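PDB 1QHB: vanadium-dependent bromoperoxidase from Corallina officinalis, which catalyses the halogenation of organic substrates with bromide and hydrogen peroxide, using a vanadate cofactor. Local coordinates for residues Gln280-Ala285 against Arg318-Ile323; Asp333-Ala338 against Ser483-Val488; Thr48-Phe53 against Ile70-Phe75; Ile414-Asn419 against Ser426-Val431. All blocks are in the same frame, centred on the assembly; numbering follows the deposited sequence.

Contact 1: residues Gln280-Ala285 against Arg318-Ile323; sequences QRVRIA and RLIRTI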
loop_
_atom_site.group_PDB
_atom_site.type_symbol
_atom_site.label_atom_id
_atom_site.label_comp_id
_atom_site.label_asym_id
_atom_site.label_seq_id
_atom_site.Cartn_x
_atom_site.Cartn_y
_atom_site.Cartn_z
ATOM N N GLN A 280 32.214 -44.916 22.073
ATOM C CA GLN A 280 31.504 -45.422 20.948
ATOM C C GLN A 280 30.935 -46.830 21.184
ATOM O O GLN A 280 30.223 -47.372 20.314
ATOM C CB GLN A 280 32.418 -45.521 19.703
ATOM C CG GLN A 280 32.956 -44.185 19.225
ATOM C CD GLN A 280 32.018 -43.506 18.232
ATOM O OE1 GLN A 280 30.792 -43.529 18.420
ATOM N NE2 GLN A 280 32.630 -42.929 17.181
ATOM N N ARG A 281 31.221 -47.449 22.324
ATOM C CA ARG A 281 30.760 -48.820 22.552
ATOM C C ARG A 281 29.265 -48.825 22.850
ATOM O O ARG A 281 28.844 -48.022 23.692
ATOM C CB ARG A 281 31.562 -49.441 23.716
ATOM C CG ARG A 281 33.036 -49.625 23.387
ATOM C CD ARG A 281 33.748 -50.513 24.401
ATOM N NE ARG A 281 34.859 -51.224 23.753
ATOM C CZ ARG A 281 36.041 -50.669 23.457
ATOM N NH1 ARG A 281 36.365 -49.427 23.821
ATOM N NH2 ARG A 281 36.974 -51.375 22.856
ATOM N N VAL A 282 28.516 -49.665 22.150
ATOM C CA VAL A 282 27.080 -49.747 22.302
ATOM C C VAL A 282 26.641 -50.884 23.204
ATOM O O VAL A 282 27.305 -51.916 23.369
ATOM C CB VAL A 282 26.477 -49.988 20.873
ATOM C CG1 VAL A 282 26.939 -51.358 20.346
ATOM C CG2 VAL A 282 24.956 -49.909 20.868
ATOM N N ARG A 283 25.465 -50.740 23.836
ATOM C CA ARG A 283 24.878 -51.768 24.672
ATOM C C ARG A 283 24.619 -52.997 23.823
ATOM O O ARG A 283 24.400 -52.892 22.610
ATOM C CB ARG A 283 23.622 -51.268 25.391
ATOM C CG ARG A 283 23.923 -50.180 26.398
ATOM C CD ARG A 283 25.036 -50.464 27.363
ATOM N NE ARG A 283 25.109 -49.509 28.451
ATOM C CZ ARG A 283 26.089 -49.509 29.354
ATOM N NH1 ARG A 283 27.077 -50.388 29.322
ATOM N NH2 ARG A 283 26.094 -48.628 30.354
ATOM N N ILE A 284 24.696 -54.187 24.463
ATOM C CA ILE A 284 24.589 -55.417 23.700
ATOM C C ILE A 284 23.280 -56.143 23.882
ATOM O O ILE A 284 23.134 -56.792 24.961
ATOM C CB ILE A 284 25.730 -56.392 24.144
ATOM C CG1 ILE A 284 27.085 -55.729 23.950
ATOM C CG2 ILE A 284 25.670 -57.705 23.364
ATOM C CD1 ILE A 284 28.109 -56.214 24.990
ATOM N N ALA A 285 22.424 -56.082 22.870
ATOM C CA ALA A 285 21.159 -56.810 22.981
ATOM C C ALA A 285 21.438 -58.313 22.848
ATOM O O ALA A 285 22.259 -58.725 22.021
ATOM C CB ALA A 285 20.184 -56.402 21.861
ATOM N N ARG A 318 30.178 -52.940 23.564
ATOM C CA ARG A 318 31.287 -53.237 22.655
ATOM C C ARG A 318 31.179 -52.352 21.418
ATOM O O ARG A 318 30.107 -51.757 21.145
ATOM C CB ARG A 318 31.214 -54.734 22.370
ATOM C CG ARG A 318 29.970 -55.081 21.540
ATOM C CD ARG A 318 29.858 -56.600 21.367
ATOM N NE ARG A 318 28.756 -56.974 20.520
ATOM C CZ ARG A 318 28.289 -58.192 20.345
ATOM N NH1 ARG A 318 28.895 -59.190 20.995
ATOM N NH2 ARG A 318 27.291 -58.413 19.496
ATOM N N LEU A 319 32.294 -52.222 20.705
ATOM C CA LEU A 319 32.269 -51.489 19.428
ATOM C C LEU A 319 31.256 -52.192 18.553
ATOM O O LEU A 319 31.199 -53.430 18.659
ATOM C CB LEU A 319 33.666 -51.497 18.777
ATOM C CG LEU A 319 34.687 -50.675 19.578
ATOM C CD1 LEU A 319 36.092 -50.941 19.033
ATOM C CD2 LEU A 319 34.376 -49.179 19.587
ATOM N N ILE A 320 30.507 -51.512 17.713
ATOM C CA ILE A 320 29.546 -52.194 16.858
ATOM C C ILE A 320 30.190 -53.381 16.161
ATOM O O ILE A 320 31.088 -53.286 15.325
ATOM C CB ILE A 320 28.855 -51.240 15.858
ATOM C CG1 ILE A 320 27.987 -50.240 16.676
ATOM C CG2 ILE A 320 27.994 -52.009 14.881
ATOM C CD1 ILE A 320 27.639 -49.022 15.785
ATOM N N ARG A 321 29.584 -54.559 16.296
ATOM C CA ARG A 321 30.088 -55.803 15.721
ATOM C C ARG A 321 29.168 -56.528 14.777
ATOM O O ARG A 321 29.538 -57.035 13.711
ATOM C CB ARG A 321 30.257 -56.693 17.001
ATOM C CG ARG A 321 31.446 -57.585 16.955
ATOM C CD ARG A 321 31.813 -58.242 18.305
ATOM N NE ARG A 321 32.893 -59.174 17.955
ATOM C CZ ARG A 321 34.155 -58.756 17.765
ATOM N NH1 ARG A 321 34.634 -57.514 17.958
ATOM N NH2 ARG A 321 35.002 -59.727 17.387
ATOM N N THR A 322 27.903 -56.677 15.210
ATOM C CA THR A 322 26.945 -57.405 14.410
ATOM C C THR A 322 25.889 -56.456 13.842
ATOM O O THR A 322 25.730 -55.329 14.310
ATOM C CB THR A 322 26.208 -58.482 15.221
ATOM O OG1 THR A 322 25.636 -57.864 16.393
ATOM C CG2 THR A 322 27.168 -59.534 15.803
ATOM N N ILE A 323 25.153 -56.954 12.857
ATOM C CA ILE A 323 23.992 -56.233 12.328
ATOM C C ILE A 323 23.057 -55.852 13.466
ATOM O O ILE A 323 22.603 -54.709 13.522
ATOM C CB ILE A 323 23.305 -57.123 11.284
ATOM C CG1 ILE A 323 24.213 -57.106 10.037
ATOM C CG2 ILE A 323 21.901 -56.652 10.946
ATOM C CD1 ILE A 323 23.703 -57.975 8.932
HETATM O O HOH W 1 30.972 -48.584 17.924
#
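Ile284 CG2 sits over the centre of one face of the Arg318 guanidinium, 4.0 Å from CZ. Arg321 CD lies on the opposite face, nearer the rim. The second guanidinium, that of Arg281, has Leu319 CG over one face, again toward the rim. Both pairs belong to the pairing of strand 276-285 with the end of strand 313-318, in an antiparallel sheet. Here Val282 and Arg318 form a hydrogen-bonded pair. Val282 N donates to Arg318 O at 2.8 Å, and Arg318 N donates back to Val282 O at 3.1 Å.

The Arg318 chain is extended from CG to NE and crosses the Ile284 side chain at about a right angle. Ile284 CG1 lies 3.8 Å from Arg318 CG, so the methylenes pack as well as the flat end. Both charged groups have carboxylate mates outside the two segments: Arg318 NE meets Asp325, and Arg281 meets Asp517 and Asp268. These carboxylates probably help to hold the guanidinium planes in position. Arg283 turns the other way and forms a salt bridge with Asp265 of a second subunit.

Beyond the bridged pair the direct backbone bonding ends. Val282 CG1 touches Ile320 CG1 at 4.0 Å, and a water takes over the link between the backbones. It donates to Gln280 O at 2.8 Å and accepts from Ile320 N at 3.0 Å.

Contact 2: residues Asp333-Ala338 against Ser483-Val488; sequences DSLYEA and SGHAVV. With PO4 (phosphate ion), chain G.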
loop_
_atom_site.group_PDB
_atom_site.type_symbol
_atom_site.label_atom_id
_atom_site.label_comp_id
_atom_site.label_asym_id
_atom_site.label_seq_id
_atom_site.Cartn_x
_atom_site.Cartn_y
_atom_site.Cartn_z
ATOM N N ASP A 333 18.958 -43.851 19.771
ATOM C CA ASP A 333 19.762 -42.637 19.581
ATOM C C ASP A 333 18.927 -41.370 19.656
ATOM O O ASP A 333 17.788 -41.275 19.186
ATOM C CB ASP A 333 20.407 -42.723 18.198
ATOM C CG ASP A 333 19.428 -42.802 17.056
ATOM O OD1 ASP A 333 18.406 -43.500 17.115
ATOM O OD2 ASP A 333 19.716 -42.179 16.002
ATOM N N SER A 334 19.495 -40.308 20.221
ATOM C CA SER A 334 18.780 -39.018 20.049
ATOM C C SER A 334 18.810 -38.781 18.520
ATOM O O SER A 334 19.816 -39.224 17.870
ATOM C CB SER A 334 19.572 -37.948 20.715
ATOM O OG SER A 334 20.067 -37.162 19.631
ATOM N N LEU A 335 17.872 -38.080 17.864
ATOM C CA LEU A 335 17.978 -38.090 16.396
ATOM C C LEU A 335 19.179 -37.434 15.787
ATOM O O LEU A 335 19.570 -38.072 14.816
ATOM C CB LEU A 335 16.662 -37.786 15.690
ATOM C CG LEU A 335 15.853 -39.024 15.245
ATOM C CD1 LEU A 335 15.790 -40.091 16.323
ATOM C CD2 LEU A 335 14.427 -38.604 14.894
ATOM N N TYR A 336 19.863 -36.418 16.287
ATOM C CA TYR A 336 21.066 -35.931 15.596
ATOM C C TYR A 336 22.369 -36.499 16.172
ATOM O O TYR A 336 23.466 -36.023 15.881
ATOM C CB TYR A 336 21.134 -34.391 15.629
ATOM C CG TYR A 336 21.017 -33.784 17.005
ATOM C CD1 TYR A 336 21.900 -34.048 18.030
ATOM C CD2 TYR A 336 19.985 -32.891 17.283
ATOM C CE1 TYR A 336 21.780 -33.487 19.293
ATOM C CE2 TYR A 336 19.840 -32.335 18.535
ATOM C CZ TYR A 336 20.744 -32.607 19.531
ATOM O OH TYR A 336 20.590 -32.030 20.766
ATOM N N GLU A 337 22.247 -37.455 17.101
ATOM C CA GLU A 337 23.362 -38.032 17.821
ATOM C C GLU A 337 24.548 -38.416 16.943
ATOM O O GLU A 337 25.678 -38.016 17.188
ATOM C CB GLU A 337 22.877 -39.259 18.660
ATOM C CG GLU A 337 24.011 -39.888 19.463
ATOM C CD GLU A 337 23.587 -40.887 20.522
ATOM O OE1 GLU A 337 22.368 -40.958 20.800
ATOM O OE2 GLU A 337 24.498 -41.548 21.068
ATOM N N ALA A 338 24.364 -39.205 15.913
ATOM C CA ALA A 338 25.453 -39.702 15.082
ATOM C C ALA A 338 26.236 -38.560 14.453
ATOM O O ALA A 338 27.438 -38.687 14.310
ATOM C CB ALA A 338 24.887 -40.641 14.011
ATOM N N SER A 483 11.100 -41.477 6.784
ATOM C CA SER A 483 11.665 -41.891 8.066
ATOM C C SER A 483 12.219 -40.719 8.822
ATOM O O SER A 483 12.957 -39.892 8.257
ATOM C CB SER A 483 12.793 -42.935 7.729
ATOM O OG SER A 483 13.723 -43.067 8.819
ATOM N N GLY A 484 12.002 -40.665 10.139
ATOM C CA GLY A 484 12.547 -39.609 10.966
ATOM C C GLY A 484 14.048 -39.710 11.046
ATOM O O GLY A 484 14.758 -38.699 10.951
ATOM N N HIS A 485 14.595 -40.913 11.210
ATOM C CA HIS A 485 16.069 -41.067 11.278
ATOM C C HIS A 485 16.739 -40.637 9.978
ATOM O O HIS A 485 17.715 -39.895 9.927
ATOM C CB HIS A 485 16.351 -42.599 11.468
ATOM C CG HIS A 485 16.306 -42.943 12.926
ATOM N ND1 HIS A 485 15.192 -43.264 13.656
ATOM C CD2 HIS A 485 17.335 -43.010 13.807
ATOM C CE1 HIS A 485 15.528 -43.477 14.917
ATOM N NE2 HIS A 485 16.832 -43.364 15.034
ATOM N N ALA A 486 16.206 -41.134 8.860
ATOM C CA ALA A 486 16.778 -40.797 7.556
ATOM C C ALA A 486 16.565 -39.342 7.163
ATOM O O ALA A 486 17.506 -38.759 6.594
ATOM C CB ALA A 486 16.277 -41.750 6.503
ATOM N N VAL A 487 15.425 -38.718 7.576
ATOM C CA VAL A 487 15.303 -37.314 7.155
ATOM C C VAL A 487 16.312 -36.454 7.885
ATOM O O VAL A 487 16.868 -35.464 7.419
ATOM C CB VAL A 487 13.865 -36.778 7.273
ATOM C CG1 VAL A 487 13.509 -36.382 8.721
ATOM C CG2 VAL A 487 13.761 -35.500 6.432
ATOM N N VAL A 488 16.548 -36.768 9.161
ATOM C CA VAL A 488 17.478 -36.039 9.997
ATOM C C VAL A 488 18.907 -36.302 9.540
ATOM O O VAL A 488 19.719 -35.383 9.523
ATOM C CB VAL A 488 17.293 -36.385 11.480
ATOM C CG1 VAL A 488 18.433 -35.865 12.348
ATOM C CG2 VAL A 488 15.955 -35.815 11.970
HETATM P P PO4 G . 11.592 -43.716 12.202
HETATM O O1 PO4 G . 11.044 -45.093 12.333
HETATM O O2 PO4 G . 13.012 -43.725 11.751
HETATM O O3 PO4 G . 11.474 -43.026 13.498
HETATM O O4 PO4 G . 10.751 -43.029 11.152
HETATM O O HOH W 2 19.325 -40.051 12.243
#
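The vanadate site of the haloperoxidase lies at this contact, here occupied by a phosphate ion that probably came from the crystallisation liquor. His485, an active-site residue by similarity, joins the ion to Asp333. Its ND1 donates to phosphate O2 at 2.9 Å. On the far side of the ring, NE2 donates to Asp333 OD1 at 2.6 Å, with an angle of 168° at the hydrogen. The two side chains meet tip to tip. OD1 uses its syn lone pair and lies in the ring plane, and the carboxylate is turned only 25° from that plane. The carboxylate would probably polarise the ring. Leu335 CD1 packs over one ring face, 3.9 Å from the centroid, as a CH-pi contact. An alanine in place of His485 would probably leave the Asp333 carboxylate without its ring N-H partner and the ion without its ND1 donor.

The helix start also grips the ion. Gly484 N donates to O4 at 2.9 Å, and Ser483 OG donates to O2 at 3.1 Å. Ser483 is the N-cap, and its OG accepts from Ala486 N. Arg545, Arg406, Lys398 and His551 complete the site.

Val488 CG1 lies 3.5 Å from Leu335 O, one helical turn beyond Gly484. The contact joins the turn before helix 337-349 to the start of helix 484-499. Helices 376-402 and 530-548 pack around it, and Leu335 also touches Phe371 of a second subunit.

Contact 3: residues Thr48-Phe53 against Ile70-Phe75; sequences TGDPSF and IDPDDF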
loop_
_atom_site.group_PDB
_atom_site.type_symbol
_atom_site.label_atom_id
_atom_site.label_comp_id
_atom_site.label_asym_id
_atom_site.label_seq_id
_atom_site.Cartn_x
_atom_site.Cartn_y
_atom_site.Cartn_z
ATOM N N THR A 48 -18.145 -56.735 2.228
ATOM C CA THR A 48 -18.910 -55.483 2.328
ATOM C C THR A 48 -18.719 -54.564 1.133
ATOM O O THR A 48 -19.507 -53.614 0.980
ATOM C CB THR A 48 -18.439 -54.732 3.589
ATOM O OG1 THR A 48 -17.040 -54.382 3.425
ATOM C CG2 THR A 48 -18.549 -55.654 4.800
ATOM N N GLY A 49 -17.632 -54.746 0.369
ATOM C CA GLY A 49 -17.343 -53.817 -0.707
ATOM C C GLY A 49 -16.509 -52.609 -0.232
ATOM O O GLY A 49 -16.057 -51.828 -1.091
ATOM N N ASP A 50 -16.343 -52.412 1.057
ATOM C CA ASP A 50 -15.621 -51.285 1.599
ATOM C C ASP A 50 -14.110 -51.459 1.446
ATOM O O ASP A 50 -13.626 -52.570 1.278
ATOM C CB ASP A 50 -15.851 -51.119 3.102
ATOM C CG ASP A 50 -17.304 -50.953 3.496
ATOM O OD1 ASP A 50 -17.969 -50.080 2.895
ATOM O OD2 ASP A 50 -17.782 -51.679 4.390
ATOM N N PRO A 51 -13.413 -50.364 1.640
ATOM C CA PRO A 51 -11.964 -50.352 1.594
ATOM C C PRO A 51 -11.492 -51.127 2.815
ATOM O O PRO A 51 -12.047 -50.976 3.916
ATOM C CB PRO A 51 -11.583 -48.880 1.580
ATOM C CG PRO A 51 -12.762 -48.131 2.099
ATOM C CD PRO A 51 -13.989 -48.973 1.843
ATOM N N SER A 52 -10.477 -51.980 2.617
ATOM C CA SER A 52 -9.989 -52.767 3.745
ATOM C C SER A 52 -8.773 -52.139 4.425
ATOM O O SER A 52 -8.421 -52.529 5.555
ATOM C CB SER A 52 -9.594 -54.152 3.206
ATOM O OG SER A 52 -8.551 -53.942 2.209
ATOM N N PHE A 53 -8.079 -51.243 3.729
ATOM C CA PHE A 53 -6.922 -50.528 4.239
ATOM C C PHE A 53 -5.748 -51.430 4.566
ATOM O O PHE A 53 -4.921 -50.995 5.357
ATOM C CB PHE A 53 -7.330 -49.727 5.481
ATOM C CG PHE A 53 -8.277 -48.613 5.110
ATOM C CD1 PHE A 53 -7.909 -47.623 4.207
ATOM C CD2 PHE A 53 -9.551 -48.605 5.650
ATOM C CE1 PHE A 53 -8.807 -46.623 3.810
ATOM C CE2 PHE A 53 -10.458 -47.606 5.281
ATOM C CZ PHE A 53 -10.070 -46.625 4.358
ATOM N N ILE A 70 -10.995 -53.868 11.800
ATOM C CA ILE A 70 -12.364 -54.344 11.929
ATOM C C ILE A 70 -13.334 -53.315 11.366
ATOM O O ILE A 70 -14.373 -53.734 10.822
ATOM C CB ILE A 70 -12.711 -54.559 13.409
ATOM C CG1 ILE A 70 -12.031 -55.829 13.968
ATOM C CG2 ILE A 70 -14.211 -54.656 13.651
ATOM C CD1 ILE A 70 -11.890 -55.680 15.492
ATOM N N ASP A 71 -13.051 -52.023 11.613
ATOM C CA ASP A 71 -14.008 -51.021 11.130
ATOM C C ASP A 71 -13.309 -49.929 10.331
ATOM O O ASP A 71 -12.616 -49.093 10.896
ATOM C CB ASP A 71 -14.710 -50.465 12.354
ATOM C CG ASP A 71 -15.842 -49.522 12.043
ATOM O OD1 ASP A 71 -16.016 -49.170 10.857
ATOM O OD2 ASP A 71 -16.536 -49.109 12.983
ATOM N N PRO A 72 -13.667 -49.791 9.064
ATOM C CA PRO A 72 -13.077 -48.806 8.154
ATOM C C PRO A 72 -13.287 -47.434 8.707
ATOM O O PRO A 72 -12.356 -46.601 8.708
ATOM C CB PRO A 72 -13.705 -49.087 6.789
ATOM C CG PRO A 72 -14.845 -50.003 7.019
ATOM C CD PRO A 72 -14.592 -50.714 8.332
ATOM N N ASP A 73 -14.396 -47.133 9.355
ATOM C CA ASP A 73 -14.596 -45.821 9.963
ATOM C C ASP A 73 -13.499 -45.445 10.947
ATOM O O ASP A 73 -13.225 -44.261 11.205
ATOM C CB ASP A 73 -15.950 -45.740 10.678
ATOM C CG ASP A 73 -17.151 -45.663 9.753
ATOM O OD1 ASP A 73 -17.047 -45.682 8.517
ATOM O OD2 ASP A 73 -18.300 -45.568 10.243
ATOM N N ASP A 74 -12.884 -46.397 11.635
ATOM C CA ASP A 74 -11.806 -46.071 12.584
ATOM C C ASP A 74 -10.629 -45.472 11.817
ATOM O O ASP A 74 -10.066 -44.542 12.329
ATOM C CB ASP A 74 -11.316 -47.317 13.307
ATOM C CG ASP A 74 -12.336 -47.879 14.286
ATOM O OD1 ASP A 74 -13.233 -47.124 14.728
ATOM O OD2 ASP A 74 -12.249 -49.068 14.645
ATOM N N PHE A 75 -10.327 -45.987 10.607
ATOM C CA PHE A 75 -9.226 -45.387 9.843
ATOM C C PHE A 75 -9.609 -44.026 9.277
ATOM O O PHE A 75 -8.841 -43.078 9.369
ATOM C CB PHE A 75 -8.795 -46.336 8.725
ATOM C CG PHE A 75 -7.637 -45.795 7.931
ATOM C CD1 PHE A 75 -6.371 -45.965 8.374
ATOM C CD2 PHE A 75 -7.837 -45.119 6.722
ATOM C CE1 PHE A 75 -5.265 -45.489 7.679
ATOM C CE2 PHE A 75 -6.758 -44.633 6.019
ATOM C CZ PHE A 75 -5.471 -44.843 6.478
#
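Phe53 and Pro72 meet where an irregular loop passes the first turn of helix 72-84. Residues 48-53 form no regular helix or strand. Thr48 OG1 accepts from Asp50 N at 3.2 Å, which makes an ST turn. Gly49 has a positive phi, and at its backbone angles a CB would be jammed against the carbonyl oxygen of Thr48. Phe53 also has a positive phi, 64°. On the other segment Asp71 is the N-cap of the helix. Its OD1 accepts from Asp73 N at 3.0 Å, from above the carboxylate plane.

The Phe53 ring lies between two partners. Pro51 CB, from its own segment, is over one face toward the rim. Phe75 CD2 is over the centre of the opposite face and 3.4 Å from Phe53 CE1. The two rings are oblique, with planes at 31° and centroids 4.3 Å apart. Phe75 CB also lies over the Phe53 ring, 4.2 Å from its centroid, as a CH-pi contact. CG, anti to the backbone N (chi1 -178°), carries the ring over the same face. Pro72 comes at the edge of the Phe53 ring, near its plane, with CB 3.9 Å from CE2. The same CB touches Pro51 O at 3.8 Å, and Pro72 CG meets Asp50 CB. Leu41 and Ile69 add to the packing on Phe53, while Asp73 bonds to Gln361 of a third subunit.

The join between loop and helix is thus made by apolar and aromatic packing. None of the polar side-chain bonds links the two segments; Thr48 and Asp71 shape their own backbones.

Contact 4: residues Ile414-Asn419 against Ser426-Val431; sequences ISVNKN and SVFPEV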
loop_
_atom_site.group_PDB
_atom_site.type_symbol
_atom_site.label_atom_id
_atom_site.label_comp_id
_atom_site.label_asym_id
_atom_site.label_seq_id
_atom_site.Cartn_x
_atom_site.Cartn_y
_atom_site.Cartn_z
ATOM N N ILE A 414 1.689 -61.446 4.525
ATOM C CA ILE A 414 2.361 -62.606 3.956
ATOM C C ILE A 414 2.096 -63.826 4.832
ATOM O O ILE A 414 1.748 -64.858 4.277
ATOM C CB ILE A 414 3.872 -62.317 3.941
ATOM C CG1 ILE A 414 4.155 -61.240 2.884
ATOM C CG2 ILE A 414 4.667 -63.595 3.750
ATOM C CD1 ILE A 414 5.606 -60.783 2.822
ATOM N N SER A 415 2.255 -63.718 6.168
ATOM C CA SER A 415 2.036 -64.904 6.986
ATOM C C SER A 415 0.610 -65.431 6.871
ATOM O O SER A 415 0.361 -66.632 6.663
ATOM C CB SER A 415 2.376 -64.601 8.457
ATOM O OG SER A 415 2.534 -65.906 9.053
ATOM N N VAL A 416 -0.380 -64.540 6.989
ATOM C CA VAL A 416 -1.785 -64.928 6.872
ATOM C C VAL A 416 -2.092 -65.526 5.512
ATOM O O VAL A 416 -2.745 -66.571 5.463
ATOM C CB VAL A 416 -2.682 -63.722 7.150
ATOM C CG1 VAL A 416 -4.139 -63.955 6.777
ATOM C CG2 VAL A 416 -2.525 -63.371 8.619
ATOM N N ASN A 417 -1.673 -64.899 4.395
ATOM C CA ASN A 417 -1.944 -65.469 3.078
ATOM C C ASN A 417 -1.335 -66.846 2.849
ATOM O O ASN A 417 -1.949 -67.749 2.232
ATOM C CB ASN A 417 -1.377 -64.513 2.034
ATOM C CG ASN A 417 -1.312 -64.946 0.593
ATOM O OD1 ASN A 417 -0.525 -65.771 0.121
ATOM N ND2 ASN A 417 -2.158 -64.361 -0.249
ATOM N N LYS A 418 -0.064 -66.996 3.191
ATOM C CA LYS A 418 0.605 -68.280 2.995
ATOM C C LYS A 418 -0.028 -69.369 3.889
ATOM O O LYS A 418 -0.271 -70.470 3.380
ATOM C CB LYS A 418 2.102 -68.142 3.267
ATOM C CG LYS A 418 2.893 -69.428 3.062
ATOM C CD LYS A 418 4.312 -69.093 2.606
ATOM C CE LYS A 418 5.091 -70.345 2.247
ATOM N NZ LYS A 418 4.500 -71.066 1.095
ATOM N N ASN A 419 -0.370 -69.138 5.155
ATOM C CA ASN A 419 -1.040 -70.115 5.986
ATOM C C ASN A 419 -2.410 -70.469 5.412
ATOM O O ASN A 419 -2.748 -71.672 5.292
ATOM C CB ASN A 419 -1.211 -69.620 7.426
ATOM C CG ASN A 419 0.079 -69.887 8.185
ATOM O OD1 ASN A 419 0.523 -71.037 8.214
ATOM N ND2 ASN A 419 0.683 -68.878 8.778
ATOM N N SER A 426 -8.282 -68.629 0.554
ATOM C CA SER A 426 -7.730 -67.409 -0.004
ATOM C C SER A 426 -7.902 -66.242 0.952
ATOM O O SER A 426 -9.041 -65.956 1.326
ATOM C CB SER A 426 -8.323 -67.027 -1.356
ATOM O OG SER A 426 -8.165 -68.101 -2.276
ATOM N N VAL A 427 -6.779 -65.672 1.379
ATOM C CA VAL A 427 -6.861 -64.512 2.267
ATOM C C VAL A 427 -5.815 -63.537 1.714
ATOM O O VAL A 427 -4.665 -63.942 1.520
ATOM C CB VAL A 427 -6.659 -64.767 3.758
ATOM C CG1 VAL A 427 -6.933 -63.505 4.565
ATOM C CG2 VAL A 427 -7.559 -65.859 4.318
ATOM N N PHE A 428 -6.215 -62.295 1.409
ATOM C CA PHE A 428 -5.232 -61.331 0.889
ATOM C C PHE A 428 -4.534 -61.803 -0.383
ATOM O O PHE A 428 -3.311 -61.836 -0.552
ATOM C CB PHE A 428 -4.187 -60.944 1.938
ATOM C CG PHE A 428 -4.685 -60.467 3.265
ATOM C CD1 PHE A 428 -5.834 -59.694 3.391
ATOM C CD2 PHE A 428 -4.004 -60.806 4.432
ATOM C CE1 PHE A 428 -6.264 -59.255 4.628
ATOM C CE2 PHE A 428 -4.444 -60.380 5.685
ATOM C CZ PHE A 428 -5.571 -59.588 5.778
ATOM N N PRO A 429 -5.333 -62.014 -1.421
ATOM C CA PRO A 429 -4.876 -62.437 -2.731
ATOM C C PRO A 429 -3.960 -61.434 -3.358
ATOM O O PRO A 429 -3.009 -61.749 -4.101
ATOM C CB PRO A 429 -6.152 -62.684 -3.527
ATOM C CG PRO A 429 -7.213 -61.911 -2.846
ATOM C CD PRO A 429 -6.822 -61.914 -1.387
ATOM N N GLU A 430 -4.041 -60.174 -2.944
ATOM C CA GLU A 430 -3.188 -59.093 -3.412
ATOM C C GLU A 430 -1.723 -59.398 -3.141
ATOM O O GLU A 430 -0.875 -58.889 -3.867
ATOM C CB GLU A 430 -3.583 -57.769 -2.742
ATOM C CG GLU A 430 -5.048 -57.402 -2.964
ATOM C CD GLU A 430 -5.936 -57.883 -1.844
ATOM O OE1 GLU A 430 -5.732 -59.012 -1.349
ATOM O OE2 GLU A 430 -6.871 -57.232 -1.333
ATOM N N VAL A 431 -1.375 -60.192 -2.099
ATOM C CA VAL A 431 0.050 -60.487 -1.929
ATOM C C VAL A 431 0.436 -61.851 -2.490
ATOM O O VAL A 431 1.549 -62.308 -2.196
ATOM C CB VAL A 431 0.493 -60.279 -0.477
ATOM C CG1 VAL A 431 0.224 -58.816 -0.055
ATOM C CG2 VAL A 431 -0.172 -61.197 0.510
HETATM O O HOH W 3 -4.576 -67.317 0.651
#
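Asn417 makes the hydrogen bonds between the two segments. Its ND2 donates to Phe428 O at 2.8 Å, with an angle of 132° at the hydrogen. A weak second bond runs from ND2 to Val427 O at 3.1 Å. ND2 is also bonded to Asp432 OD1, just past the second segment. Asn417 CG is anti to the backbone N (chi1 170°), which places it on the side of the 426-431 loop. Phe428 O is approached from opposite faces of its plane. Asn417 ND2 stands 63° out of the plane on one face, and Val431 N donates from the other. An alanine in place of Asn417 would probably cost Phe428 O one of its donors and Val427 O its weak one, and free the loop to shift against the helix.

A water adds a link. It accepts from Val427 N at 2.8 Å and lies 3.1 Å from Asn417 O.

The arrangement is a tight connection between two helices. Helix 407-422 ends, and the chain doubles back along its last turns before helix 432-437 begins at the N-cap Val431. Residues 429-430 form a short 3-10 segment on the way.

The apolar contacts lie beside the amide. Val416 CG1 touches Val427 CG1 at 3.6 Å and Phe428 CE2 at 3.8 Å, reaching the ring obliquely. Val427 CG1 itself lies over the centre of one face of the Phe428 ring, so the two valines and the ring form one small cluster. Val431 CG2 packs on Asn417 CB at 3.8 Å, next to the bonded amide. Leu413, from the same helix, also touches Phe428.

How the contacts relate
Along the chain, contact 3 closes first, contact 1 follows, and contact 2 opens after that. Contact 4 falls within the 144 residues that separate the two segments of contact 2. Contact 2 is the most central, about 7 Å from the chain centre. Contact 1 lies about 18 Å from it between centres. Helix 323-332 connects these two: it starts at the end of Arg318-Ile323 and leads into Asp333-Ala338. Both touch the second subunit. Contacts 3 and 4 are a peripheral pair, also about 18 Å apart between centres, with nearest atoms about 5 Å apart. Both centres are about 34 Å from that of contact 2. The ion site is thus central, while loop-to-helix packing shapes the outer region.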